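Local coordinates for flavoredoxin (Methanosarcina acetivorans, PDB 3BNK), which binds flavin mononucleotide and probably serves in electron transfer as a member of the flavoredoxin family, at residues 23-27 / 28-32. Sequence-based numbering, arbitrary orientation.
With FMN (flavin mononucleotide), chain D.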
loop_
_atom_site.group_PDB
_atom_site.type_symbol
_atom_site.label_atom_id
_atom_site.label_comp_id
_atom_site.label_asym_id
_atom_site.label_seq_id
_atom_site.Cartn_x
_atom_site.Cartn_y
_atom_site.Cartn_z
ATOM N N ALA B 23 17.409 -1.050 -7.823
ATOM C CA ALA B 23 18.251 -2.209 -7.599
ATOM C C ALA B 23 19.451 -2.199 -8.534
ATOM O O ALA B 23 19.380 -1.696 -9.668
ATOM C CB ALA B 23 17.449 -3.500 -7.747
ATOM N N ASN B 24 20.572 -2.706 -8.036
ATOM C CA ASN B 24 21.693 -3.020 -8.904
ATOM C C ASN B 24 21.404 -4.330 -9.604
ATOM O O ASN B 24 20.978 -5.294 -8.966
ATOM C CB ASN B 24 23.006 -3.126 -8.125
ATOM C CG ASN B 24 23.688 -1.779 -7.933
ATOM O OD1 ASN B 24 23.102 -0.719 -8.180
ATOM N ND2 ASN B 24 24.936 -1.818 -7.500
ATOM N N VAL B 25 21.601 -4.335 -10.918
ATOM C CA VAL B 25 21.493 -5.538 -11.726
ATOM C C VAL B 25 22.786 -5.579 -12.521
ATOM O O VAL B 25 23.105 -4.628 -13.242
ATOM C CB VAL B 25 20.261 -5.534 -12.669
ATOM C CG1 VAL B 25 19.943 -6.965 -13.130
ATOM C CG2 VAL B 25 19.024 -4.922 -11.991
ATOM N N LYS B 26 23.547 -6.661 -12.344
ATOM C CA LYS B 26 24.883 -6.807 -12.927
ATOM C C LYS B 26 25.751 -5.561 -12.686
ATOM O O LYS B 26 26.445 -5.080 -13.593
ATOM C CB LYS B 26 24.800 -7.141 -14.425
ATOM C CG LYS B 26 24.248 -8.522 -14.734
ATOM C CD LYS B 26 23.907 -8.643 -16.218
ATOM C CE LYS B 26 22.999 -9.832 -16.480
ATOM N NZ LYS B 26 22.209 -9.639 -17.734
ATOM N N GLY B 27 25.691 -5.045 -11.459
ATOM C CA GLY B 27 26.523 -3.920 -11.034
ATOM C C GLY B 27 26.046 -2.539 -11.453
ATOM O O GLY B 27 26.659 -1.531 -11.069
ATOM N N LYS B 28 24.957 -2.487 -12.227
ATOM C CA LYS B 28 24.425 -1.223 -12.763
ATOM C C LYS B 28 23.063 -0.892 -12.166
ATOM O O LYS B 28 22.223 -1.767 -11.997
ATOM C CB LYS B 28 24.336 -1.293 -14.289
ATOM C CG LYS B 28 24.134 0.044 -14.997
ATOM C CD LYS B 28 24.701 0.044 -16.440
ATOM C CE LYS B 28 24.144 -1.082 -17.315
ATOM N NZ LYS B 28 22.646 -1.128 -17.398
ATOM N N ALA B 29 22.853 0.383 -11.855
ATOM C CA ALA B 29 21.624 0.816 -11.210
ATOM C C ALA B 29 20.425 0.693 -12.154
ATOM O O ALA B 29 20.481 1.071 -13.341
ATOM C CB ALA B 29 21.763 2.230 -10.691
ATOM N N ASN B 30 19.353 0.136 -11.608
ATOM C CA ASN B 30 18.093 0.055 -12.302
ATOM C C ASN B 30 17.013 0.695 -11.459
ATOM O O ASN B 30 17.109 0.715 -10.235
ATOM C CB ASN B 30 17.738 -1.398 -12.624
ATOM C CG ASN B 30 16.669 -1.505 -13.681
ATOM O OD1 ASN B 30 16.727 -0.835 -14.712
ATOM N ND2 ASN B 30 15.687 -2.351 -13.436
ATOM N N LEU B 31 16.013 1.262 -12.136
ATOM C CA LEU B 31 14.813 1.786 -11.501
ATOM C C LEU B 31 13.573 1.337 -12.257
ATOM O O LEU B 31 13.552 1.356 -13.480
ATOM C CB LEU B 31 14.877 3.316 -11.443
ATOM C CG LEU B 31 16.166 3.717 -10.715
ATOM C CD1 LEU B 31 16.933 4.802 -11.423
ATOM C CD2 LEU B 31 15.947 4.001 -9.237
ATOM N N MET B 32 12.553 0.920 -11.522
ATOM C CA MET B 32 11.241 0.679 -12.096
ATOM C C MET B 32 10.170 1.361 -11.248
ATOM O O MET B 32 10.327 1.490 -10.032
ATOM C CB MET B 32 10.953 -0.825 -12.216
ATOM C CG MET B 32 10.976 -1.588 -10.899
ATOM S SD MET B 32 10.178 -3.193 -11.012
ATOM C CE MET B 32 8.490 -2.823 -10.551
HETATM N N1 FMN D . 5.341 -3.528 -12.022
HETATM C C2 FMN D . 5.386 -4.405 -10.957
HETATM O O2 FMN D . 5.829 -5.533 -11.136
HETATM N N3 FMN D . 4.947 -4.011 -9.704
HETATM C C4 FMN D . 4.457 -2.726 -9.533
HETATM O O4 FMN D . 4.058 -2.387 -8.425
HETATM C C4A FMN D . 4.408 -1.838 -10.615
HETATM N N5 FMN D . 3.909 -0.552 -10.457
HETATM C C5A FMN D . 3.877 0.332 -11.519
HETATM C C6 FMN D . 3.393 1.630 -11.309
HETATM C C7 FMN D . 3.344 2.538 -12.377
HETATM C C7M FMN D . 2.920 3.948 -12.095
HETATM C C8 FMN D . 3.788 2.146 -13.648
HETATM C C8M FMN D . 3.980 3.161 -14.754
HETATM C C9 FMN D . 4.287 0.850 -13.841
HETATM C C9A FMN D . 4.344 -0.061 -12.785
HETATM N N10 FMN D . 4.843 -1.358 -12.960
HETATM C C10 FMN D . 4.863 -2.242 -11.876
HETATM C "C1'" FMN D . 5.444 -1.778 -14.275
HETATM C "C2'" FMN D . 6.967 -1.769 -14.267
HETATM O "O2'" FMN D . 7.448 -0.609 -13.616
HETATM C "C3'" FMN D . 7.521 -1.753 -15.693
HETATM O "O3'" FMN D . 7.155 -2.902 -16.435
HETATM C "C4'" FMN D . 9.034 -1.535 -15.701
HETATM O "O4'" FMN D . 9.439 -1.251 -17.013
HETATM C "C5'" FMN D . 9.855 -2.703 -15.171
HETATM O "O5'" FMN D . 11.193 -2.245 -15.230
HETATM P P FMN D . 12.457 -3.248 -15.303
HETATM O O1P FMN D . 12.214 -4.260 -16.384
HETATM O O2P FMN D . 12.549 -3.957 -13.985
HETATM O O3P FMN D . 13.744 -2.506 -15.541
#
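The carbonyl oxygen of Lys28 is gripped twice from the preceding strand: Val25 N donates an almost straight hydrogen bond to Lys28 O (2.9 Å, 172° at the hydrogen), and the CA-H of Asn24 adds a weaker C-H...O contact. The return bond, Lys28 N to Val25 O (3.0 Å), meets the oxygen well above its carbonyl plane. Further along, Asn30 N reaches Ala23 O at 2.7 Å, and Ala23 N donates to Asn30 O, completing a second hydrogen-bonded antiparallel pair. Between them Asn24 and Ala29 form a non-hydrogen-bonded pair whose side chains point to the sheet face opposite that of Val25 and Asn30; there Asn24 OD1 lies 3.7 Å from Ala29 CA and accepts a hydrogen bond from the Tyr101 hydroxyl. Together this is the tip of a two-residue beta hairpin joining strands 16-25 and 28-41 in the flavin reductase-like domain, closed by a type I' turn with Lys26 and Gly27 at its corners. On the face carrying Ala23, Val25, Lys28 and Asn30, the CG2 methyl of Val25 touches Asn30 CB at 3.8 Å. Asn30 swings its CG away from its own backbone N (chi1 -163°), carrying the amide out to the cofactor: ND2 donates to FMN O3P over 2.9 Å, nearly straight at 170°. ND2 also makes a weak hydrogen bond to Thr57, and Thr57 and Lys93 bind FMN as well. A leucine in place of Asn30 would probably leave O3P short of one N-H donor and put a nonpolar branch against the phosphate. Two residues on, Met32 passes its CB 3.3 Å from FMN O5' and lays its CE methyl over the flavin's pyrimidine ring, 3.5 Å from FMN C2.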